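Local atomic coordinates of lipoprotein (Clostridium difficile, PDB entry 4OTE), a protein that probably binds methionine at the cell surface as the lipid-anchored receptor of an uptake system, and holds selenomethionine in this crystal. Residues Tyr83-Ile88 and Tyr197-Ala202; Tyr90-Lys95 and Ser161-Val166; Asn111-Ser116 and Asp134-Pro139. All coordinates share one frame; numbering follows the deposited sequence.

Interaction 1: Tyr83-Ile88 and Tyr197-Ala202. With MSE (selenomethionine), chain C.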
loop_
_atom_site.group_PDB
_atom_site.type_symbol
_atom_site.label_atom_id
_atom_site.label_comp_id
_atom_site.label_asym_id
_atom_site.label_seq_id
_atom_site.Cartn_x
_atom_site.Cartn_y
_atom_site.Cartn_z
ATOM N N TYR A 83 0.617 -1.269 10.070
ATOM C CA TYR A 83 -0.755 -1.441 9.623
ATOM C C TYR A 83 -0.810 -2.040 8.225
ATOM O O TYR A 83 0.108 -1.850 7.419
ATOM C CB TYR A 83 -1.490 -0.096 9.633
ATOM C CG TYR A 83 -0.719 1.022 8.961
ATOM C CD1 TYR A 83 -0.695 1.146 7.572
ATOM C CD2 TYR A 83 -0.016 1.953 9.714
ATOM C CE1 TYR A 83 0.019 2.164 6.957
ATOM C CE2 TYR A 83 0.695 2.977 9.108
ATOM C CZ TYR A 83 0.711 3.080 7.733
ATOM O OH TYR A 83 1.424 4.098 7.135
ATOM N N VAL A 84 -1.895 -2.761 7.953
ATOM C CA VAL A 84 -2.136 -3.354 6.647
ATOM C C VAL A 84 -3.140 -2.495 5.888
ATOM O O VAL A 84 -4.032 -1.898 6.495
ATOM C CB VAL A 84 -2.697 -4.780 6.773
ATOM C CG1 VAL A 84 -2.627 -5.490 5.434
ATOM C CG2 VAL A 84 -1.934 -5.572 7.825
ATOM N N CYS A 85 -2.983 -2.440 4.569
ATOM C CA CYS A 85 -3.872 -1.705 3.692
ATOM C C CYS A 85 -4.340 -2.679 2.615
ATOM O O CYS A 85 -3.817 -2.667 1.499
ATOM C CB CYS A 85 -3.136 -0.519 3.054
ATOM S SG CYS A 85 -2.462 0.692 4.223
ATOM N N PRO A 86 -5.313 -3.548 2.953
ATOM C CA PRO A 86 -5.747 -4.565 2.001
ATOM C C PRO A 86 -6.167 -3.947 0.676
ATOM O O PRO A 86 -6.833 -2.910 0.666
ATOM C CB PRO A 86 -6.959 -5.206 2.688
ATOM C CG PRO A 86 -6.804 -4.906 4.132
ATOM C CD PRO A 86 -6.084 -3.597 4.208
ATOM N N ALA A 87 -5.761 -4.571 -0.426
ATOM C CA ALA A 87 -6.196 -4.150 -1.751
ATOM C C ALA A 87 -7.713 -4.229 -1.826
ATOM O O ALA A 87 -8.313 -5.180 -1.337
ATOM C CB ALA A 87 -5.570 -5.029 -2.824
ATOM N N ILE A 88 -8.324 -3.214 -2.419
ATOM C CA ILE A 88 -9.768 -3.167 -2.572
ATOM C C ILE A 88 -10.106 -3.097 -4.053
ATOM O O ILE A 88 -9.484 -2.343 -4.806
ATOM C CB ILE A 88 -10.380 -1.971 -1.810
ATOM C CG1 ILE A 88 -10.240 -2.200 -0.301
ATOM C CG2 ILE A 88 -11.854 -1.792 -2.178
ATOM C CD1 ILE A 88 -10.556 -0.986 0.543
ATOM N N TYR A 197 2.205 -8.019 4.392
ATOM C CA TYR A 197 2.092 -6.781 3.630
ATOM C C TYR A 197 1.796 -5.560 4.513
ATOM O O TYR A 197 1.296 -4.540 4.032
ATOM C CB TYR A 197 1.019 -6.947 2.552
ATOM C CG TYR A 197 1.322 -8.087 1.607
ATOM C CD1 TYR A 197 2.513 -8.113 0.889
ATOM C CD2 TYR A 197 0.426 -9.142 1.434
ATOM C CE1 TYR A 197 2.809 -9.155 0.031
ATOM C CE2 TYR A 197 0.716 -10.189 0.573
ATOM C CZ TYR A 197 1.907 -10.185 -0.129
ATOM O OH TYR A 197 2.215 -11.210 -0.989
ATOM N N ALA A 198 2.124 -5.655 5.798
ATOM C CA ALA A 198 1.966 -4.523 6.701
ATOM C C ALA A 198 2.915 -3.398 6.286
ATOM O O ALA A 198 4.112 -3.624 6.103
ATOM C CB ALA A 198 2.247 -4.944 8.135
ATOM N N ASN A 199 2.369 -2.199 6.099
ATOM C CA ASN A 199 3.193 -1.024 5.860
ATOM C C ASN A 199 3.985 -0.718 7.119
ATOM O O ASN A 199 3.575 -1.080 8.228
ATOM C CB ASN A 199 2.346 0.186 5.468
ATOM C CG ASN A 199 1.701 0.033 4.103
ATOM O OD1 ASN A 199 1.457 -1.082 3.635
ATOM N ND2 ASN A 199 1.417 1.155 3.458
ATOM N N LEU A 200 5.122 -0.055 6.944
ATOM C CA LEU A 200 6.046 0.157 8.048
ATOM C C LEU A 200 7.026 1.277 7.751
ATOM O O LEU A 200 7.168 1.715 6.609
ATOM C CB LEU A 200 6.794 -1.149 8.373
ATOM C CG LEU A 200 7.155 -2.088 7.212
ATOM C CD1 LEU A 200 8.227 -1.490 6.316
ATOM C CD2 LEU A 200 7.596 -3.445 7.736
ATOM N N LEU A 201 7.685 1.746 8.802
ATOM C CA LEU A 201 8.746 2.718 8.666
ATOM C C LEU A 201 9.959 2.011 8.069
ATOM O O LEU A 201 10.268 0.874 8.437
ATOM C CB LEU A 201 9.094 3.322 10.026
ATOM C CG LEU A 201 9.911 4.614 9.997
ATOM C CD1 LEU A 201 9.036 5.796 9.607
ATOM C CD2 LEU A 201 10.567 4.852 11.350
ATOM N N ALA A 202 10.613 2.675 7.120
ATOM C CA ALA A 202 11.856 2.184 6.544
ATOM C C ALA A 202 12.946 3.215 6.776
ATOM O O ALA A 202 12.681 4.418 6.815
ATOM C CB ALA A 202 11.687 1.908 5.058
HETATM N N MSE C 301 -0.258 1.099 0.880
HETATM C CA MSE C 301 0.232 0.142 -0.168
HETATM C C MSE C 301 -0.331 -1.207 0.118
HETATM O O MSE C 301 -0.147 -1.745 1.215
HETATM O OXT MSE C 301 -0.978 -1.787 -0.755
HETATM C CB MSE C 301 1.756 0.037 -0.221
HETATM C CG MSE C 301 2.226 -0.819 -1.400
HETATM SE SE MSE C 301 4.178 -1.095 -1.332
HETATM C CE MSE C 301 4.699 0.726 -1.835
HETATM O O HOH W 1 -1.020 -3.673 3.045
#

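Interaction 2: Tyr90-Lys95 and Ser161-Val166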
loop_
_atom_site.group_PDB
_atom_site.type_symbol
_atom_site.label_atom_id
_atom_site.label_comp_id
_atom_site.label_asym_id
_atom_site.label_seq_id
_atom_site.Cartn_x
_atom_site.Cartn_y
_atom_site.Cartn_z
ATOM N N TYR A 90 -12.577 -1.878 -6.706
ATOM C CA TYR A 90 -13.578 -0.823 -6.848
ATOM C C TYR A 90 -14.325 -0.976 -8.166
ATOM O O TYR A 90 -13.805 -1.555 -9.117
ATOM C CB TYR A 90 -12.919 0.558 -6.814
ATOM C CG TYR A 90 -12.290 0.921 -5.490
ATOM C CD1 TYR A 90 -10.982 0.555 -5.200
ATOM C CD2 TYR A 90 -12.995 1.647 -4.535
ATOM C CE1 TYR A 90 -10.395 0.891 -3.995
ATOM C CE2 TYR A 90 -12.416 1.988 -3.324
ATOM C CZ TYR A 90 -11.113 1.608 -3.058
ATOM O OH TYR A 90 -10.520 1.936 -1.861
ATOM N N SER A 91 -15.540 -0.440 -8.216
ATOM C CA SER A 91 -16.360 -0.499 -9.419
ATOM C C SER A 91 -17.441 0.578 -9.394
ATOM O O SER A 91 -18.045 0.827 -8.350
ATOM C CB SER A 91 -17.003 -1.882 -9.553
ATOM O OG SER A 91 -17.787 -1.983 -10.732
ATOM N N TYR A 92 -17.655 1.222 -10.542
ATOM C CA TYR A 92 -18.783 2.137 -10.737
ATOM C C TYR A 92 -19.964 1.447 -11.433
ATOM O O TYR A 92 -21.018 2.057 -11.610
ATOM C CB TYR A 92 -18.372 3.347 -11.593
ATOM C CG TYR A 92 -17.438 4.351 -10.951
ATOM C CD1 TYR A 92 -17.354 4.495 -9.565
ATOM C CD2 TYR A 92 -16.660 5.196 -11.745
ATOM C CE1 TYR A 92 -16.505 5.426 -8.994
ATOM C CE2 TYR A 92 -15.811 6.132 -11.178
ATOM C CZ TYR A 92 -15.739 6.242 -9.805
ATOM O OH TYR A 92 -14.897 7.170 -9.237
ATOM N N LYS A 93 -19.790 0.185 -11.819
ATOM C CA LYS A 93 -20.748 -0.489 -12.696
ATOM C C LYS A 93 -21.446 -1.704 -12.073
ATOM O O LYS A 93 -22.556 -2.039 -12.475
ATOM C CB LYS A 93 -20.046 -0.871 -14.000
ATOM C CG LYS A 93 -19.453 0.337 -14.712
ATOM C CD LYS A 93 -18.795 -0.022 -16.028
ATOM C CE LYS A 93 -18.136 1.200 -16.648
ATOM N NZ LYS A 93 -17.467 0.875 -17.938
ATOM N N ILE A 94 -20.804 -2.356 -11.103
ATOM C CA ILE A 94 -21.412 -3.479 -10.380
ATOM C C ILE A 94 -21.188 -3.352 -8.875
ATOM O O ILE A 94 -20.261 -2.673 -8.435
ATOM C CB ILE A 94 -20.861 -4.836 -10.867
ATOM C CG1 ILE A 94 -19.338 -4.904 -10.698
ATOM C CG2 ILE A 94 -21.242 -5.067 -12.325
ATOM C CD1 ILE A 94 -18.746 -6.260 -11.018
ATOM N N LYS A 95 -22.040 -4.014 -8.097
ATOM C CA LYS A 95 -21.961 -3.969 -6.635
ATOM C C LYS A 95 -21.430 -5.265 -6.014
ATOM O O LYS A 95 -21.045 -5.275 -4.849
ATOM C CB LYS A 95 -23.333 -3.642 -6.039
ATOM C CG LYS A 95 -23.904 -2.302 -6.484
ATOM C CD LYS A 95 -24.625 -1.582 -5.349
ATOM C CE LYS A 95 -23.640 -0.846 -4.451
ATOM N NZ LYS A 95 -24.284 -0.271 -3.237
ATOM N N SER A 161 -8.600 6.916 -12.483
ATOM C CA SER A 161 -9.326 7.569 -13.580
ATOM C C SER A 161 -9.848 6.592 -14.645
ATOM O O SER A 161 -10.570 7.002 -15.549
ATOM C CB SER A 161 -8.451 8.637 -14.246
ATOM O OG SER A 161 -7.427 8.048 -15.027
ATOM N N SER A 162 -9.483 5.314 -14.541
ATOM C CA SER A 162 -9.937 4.290 -15.485
ATOM C C SER A 162 -11.301 3.675 -15.129
ATOM O O SER A 162 -11.910 2.986 -15.956
ATOM C CB SER A 162 -8.893 3.172 -15.577
ATOM O OG SER A 162 -8.968 2.296 -14.460
ATOM N N LEU A 163 -11.776 3.919 -13.908
ATOM C CA LEU A 163 -12.989 3.261 -13.401
ATOM C C LEU A 163 -14.244 3.464 -14.258
ATOM O O LEU A 163 -15.059 2.549 -14.371
ATOM C CB LEU A 163 -13.276 3.678 -11.951
ATOM C CG LEU A 163 -12.495 2.918 -10.876
ATOM C CD1 LEU A 163 -12.694 3.580 -9.518
ATOM C CD2 LEU A 163 -12.904 1.452 -10.823
ATOM N N PRO A 164 -14.416 4.658 -14.852
ATOM C CA PRO A 164 -15.548 4.833 -15.766
ATOM C C PRO A 164 -15.456 3.996 -17.050
ATOM O O PRO A 164 -16.481 3.701 -17.655
ATOM C CB PRO A 164 -15.502 6.331 -16.098
ATOM C CG PRO A 164 -14.780 6.952 -14.955
ATOM C CD PRO A 164 -13.747 5.938 -14.567
ATOM N N ASP A 165 -14.245 3.613 -17.449
ATOM C CA ASP A 165 -14.026 2.909 -18.715
ATOM C C ASP A 165 -13.816 1.399 -18.556
ATOM O O ASP A 165 -13.658 0.693 -19.553
ATOM C CB ASP A 165 -12.818 3.516 -19.435
ATOM C CG ASP A 165 -12.881 5.034 -19.506
ATOM O OD1 ASP A 165 -13.974 5.577 -19.766
ATOM O OD2 ASP A 165 -11.835 5.681 -19.295
ATOM N N VAL A 166 -13.803 0.910 -17.317
ATOM C CA VAL A 166 -13.647 -0.525 -17.038
ATOM C C VAL A 166 -14.747 -1.004 -16.094
ATOM O O VAL A 166 -15.478 -0.192 -15.535
ATOM C CB VAL A 166 -12.261 -0.854 -16.428
ATOM C CG1 VAL A 166 -11.146 -0.397 -17.358
ATOM C CG2 VAL A 166 -12.099 -0.233 -15.042
HETATM O O HOH W 2 -16.050 0.511 -12.698
#

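Interaction 3: Asn111-Ser116 and Asp134-Pro139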
loop_
_atom_site.group_PDB
_atom_site.type_symbol
_atom_site.label_atom_id
_atom_site.label_comp_id
_atom_site.label_asym_id
_atom_site.label_seq_id
_atom_site.Cartn_x
_atom_site.Cartn_y
_atom_site.Cartn_z
ATOM N N ASN A 111 2.827 -3.452 -12.153
ATOM C CA ASN A 111 3.808 -4.009 -11.221
ATOM C C ASN A 111 3.644 -5.533 -11.138
ATOM O O ASN A 111 2.586 -6.012 -10.737
ATOM C CB ASN A 111 3.633 -3.377 -9.835
ATOM C CG ASN A 111 4.616 -3.922 -8.809
ATOM O OD1 ASN A 111 4.387 -4.972 -8.211
ATOM N ND2 ASN A 111 5.707 -3.196 -8.585
ATOM N N PRO A 112 4.685 -6.302 -11.522
ATOM C CA PRO A 112 4.559 -7.769 -11.565
ATOM C C PRO A 112 4.054 -8.414 -10.270
ATOM O O PRO A 112 3.240 -9.337 -10.321
ATOM C CB PRO A 112 5.986 -8.236 -11.873
ATOM C CG PRO A 112 6.603 -7.098 -12.609
ATOM C CD PRO A 112 5.997 -5.851 -12.029
ATOM N N SER A 113 4.531 -7.929 -9.127
ATOM C CA SER A 113 4.124 -8.480 -7.831
ATOM C C SER A 113 2.664 -8.168 -7.502
ATOM O O SER A 113 1.924 -9.056 -7.077
ATOM C CB SER A 113 5.035 -7.966 -6.719
ATOM O OG SER A 113 6.376 -8.336 -6.975
ATOM N N SER A 114 2.259 -6.914 -7.703
ATOM C CA SER A 114 0.868 -6.491 -7.489
ATOM C C SER A 114 -0.090 -7.212 -8.437
ATOM O O SER A 114 -1.149 -7.679 -8.021
ATOM C CB SER A 114 0.720 -4.979 -7.684
ATOM O OG SER A 114 1.630 -4.259 -6.867
ATOM N N CYS A 115 0.293 -7.283 -9.709
ATOM C CA CYS A 115 -0.480 -7.987 -10.728
ATOM C C CYS A 115 -0.700 -9.447 -10.334
ATOM O O CYS A 115 -1.836 -9.923 -10.283
ATOM C CB CYS A 115 0.247 -7.920 -12.069
ATOM S SG CYS A 115 -0.567 -8.799 -13.420
ATOM N N SER A 116 0.397 -10.142 -10.051
ATOM C CA SER A 116 0.358 -11.538 -9.621
ATOM C C SER A 116 -0.535 -11.734 -8.390
ATOM O O SER A 116 -1.350 -12.659 -8.332
ATOM C CB SER A 116 1.781 -12.019 -9.320
ATOM O OG SER A 116 1.783 -13.328 -8.788
ATOM N N ASP A 134 4.221 -20.850 -5.981
ATOM C CA ASP A 134 4.263 -19.510 -5.383
ATOM C C ASP A 134 5.022 -18.486 -6.245
ATOM O O ASP A 134 5.364 -17.403 -5.766
ATOM C CB ASP A 134 4.865 -19.578 -3.970
ATOM C CG ASP A 134 6.297 -20.104 -3.956
ATOM O OD1 ASP A 134 6.673 -20.875 -4.867
ATOM O OD2 ASP A 134 7.047 -19.750 -3.021
ATOM N N GLY A 135 5.270 -18.821 -7.511
ATOM C CA GLY A 135 5.945 -17.914 -8.439
ATOM C C GLY A 135 4.985 -16.876 -8.988
ATOM O O GLY A 135 3.768 -17.046 -8.907
ATOM N N LEU A 136 5.531 -15.802 -9.552
ATOM C CA LEU A 136 4.716 -14.713 -10.091
ATOM C C LEU A 136 3.881 -15.171 -11.284
ATOM O O LEU A 136 4.391 -15.832 -12.192
ATOM C CB LEU A 136 5.591 -13.526 -10.508
ATOM C CG LEU A 136 6.313 -12.766 -9.392
ATOM C CD1 LEU A 136 7.168 -11.658 -9.985
ATOM C CD2 LEU A 136 5.328 -12.198 -8.380
ATOM N N VAL A 137 2.596 -14.816 -11.266
ATOM C CA VAL A 137 1.686 -15.132 -12.364
ATOM C C VAL A 137 1.257 -13.863 -13.092
ATOM O O VAL A 137 1.256 -12.772 -12.518
ATOM C CB VAL A 137 0.438 -15.910 -11.884
ATOM C CG1 VAL A 137 0.844 -17.266 -11.323
ATOM C CG2 VAL A 137 -0.364 -15.120 -10.854
ATOM N N SER A 138 0.901 -14.026 -14.362
ATOM C CA SER A 138 0.411 -12.935 -15.198
ATOM C C SER A 138 -0.855 -13.410 -15.925
ATOM O O SER A 138 -1.167 -14.603 -15.896
ATOM C CB SER A 138 1.494 -12.527 -16.201
ATOM O OG SER A 138 1.673 -13.520 -17.201
ATOM N N PRO A 139 -1.592 -12.484 -16.572
ATOM C CA PRO A 139 -2.797 -12.874 -17.324
ATOM C C PRO A 139 -2.560 -13.949 -18.402
ATOM O O PRO A 139 -3.494 -14.662 -18.774
ATOM C CB PRO A 139 -3.248 -11.558 -17.968
ATOM C CG PRO A 139 -2.713 -10.494 -17.076
ATOM C CD PRO A 139 -1.411 -11.019 -16.548
#

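Interaction 1: Tyr83-Ile88 and Tyr197-Ala202
The two segments meet where the chain passes between the two lobes of a periplasmic-binding-protein fold. Strand 76-84 belongs to one sheet and strand 88-90 to the other, so C85-A87 forms one of the links between lobes.

Backbone bonds set the register. Y83 and N199 form an antiparallel hydrogen-bonded pair. N199 N donates to Y83 O at 2.6 Å. The donor lies nearly along the C=O axis (160°), but the N-H is bent, with 136° at the hydrogen. The return bond from Y83 N to N199 O is weak, at 3.5 Å. A198 CA also approaches Y83 O, at 3.3 Å, as a CA-H...O contact.

Apolar contacts flank this pair. The Y83 ring takes the crowded position between its own N and carbonyl carbon (chi1 48°), which brings CE1 to 3.4 Å from N199 CB. The ring crosses this side chain obliquely. Its other neighbours include P15, L19 and L58. V84 CG2 rests against A198 CB at 4.2 Å.

Water and ligand complete the contact. One water accepts from C85 N at 2.8 Å. It gives one proton to Y197 O at 2.7 Å and the other to the carboxylate O of selenomethionine at 2.8 Å. C85 CB and the N199 side chain border the amino acid end of the ligand. The Y197 ring meets H61 and has a cation-pi contact with K117.

Three bonds thus grip the water. The ligand carboxylate is linked through this water to backbone atoms of both segments, which the Y83-N199 pair holds side by side. This is consistent with a pocket that recognises the constant part of an amino acid.

Interaction 2: Tyr90-Lys95 and Ser161-Val166
The segments run through two loops at one end of the five-stranded sheet of an alpha/beta lobe. Strand 88-90 leads into Y90-K95, and S161-V166 leads to its antiparallel neighbour, strand 168-171. The backbones come closest at S91 and L163, with CA atoms 6.4 Å apart. S161-P164 has helical torsions without regular helix bonds, and D165 N bonds back to S162 O. On the facing loop, S91 OG forms an ST turn and ST motif. It accepts from K93 N and from I94 N, each at 3.1 Å, and it also bonds to T167 O. A water joins the two backbones. It accepts from Y92 N at 2.8 Å and lies equally near L163 O.

L163 is the central side chain. Its CB sits over one face of the Y92 ring, 4.0 Å from the centroid and 29° off the normal, in a CH-pi contact. The two side chains cross at about a right angle. The CD1 branch continues over the same face toward the rim and also touches Y90 CB. The CD2 branch turns to the backbone, 3.6 Å from Y90 O. P164 lies alongside the ring, with CD near CE2. L181 touches both Y92 and L163.

K93 reaches across fully extended beyond CG. Its NZ makes a weak hydrogen bond to P164 O at 3.0 Å.

Interaction 3: Asn111-Ser116 and Asp134-Pro139
A side-chain to backbone hydrogen bond joins the N-terminal part of helix 112-124, which has an asparagine N-cap, to the loop that follows this helix. S116 OG accepts from V137 N at 3.0 Å, and the bond is almost straight (172°). The hydroxyl is anti to the backbone N of S116 (chi1 175°), which directs it at the loop. A CA-H...O contact from S116 CA to V137 O, 3.3 Å, runs beside it. Together they hold S116 against the backbone N and O of V137.

Apolar groups lie around this bond. L136 sends CD2 to 3.7 Å from S116 CB, while its CD1 branch meets P112 CB at 4.1 Å. L136 therefore lies along the start of the helix, reaching back from S116 to P112. Further along the loop, P139 CD touches C115 SG at 3.9 Å. The thiol is anti to its backbone N.

The next shell fixes these groups in the lobe. V137 also packs on L119 and R120, one turn further along the helix. C115 rests on I108 of strand 105-109, and P139 on F151 and E153 of strand 150-154. The loop thus lies against both helix and sheet edge.

The start of the helix is set by its own bonds. C115 N donates to N111 O at 2.8 Å. N111 OD1 caps the turn, receiving S114 N on an in-plane lone pair at 2.9 Å and 167°.

Interaction 1 lies at the junction of the lobes, its centre about 5 Å from the centre of the chain, and contains part of the selenomethionine pocket. Interactions 2 and 3 belong to the lobe built on the five-stranded sheet. Their centres are about 24 and 18 Å from that of interaction 1, and about 22 Å from each other. Interaction 3 is nested along the chain inside interaction 2, and both inside interaction 1. The chain runs from the interlobe link through strand 88-90 into interaction 2. Apart from this continuity, the three do not touch. The side chains of Y90 and S113 remain about 10 and 9 Å from the ligand.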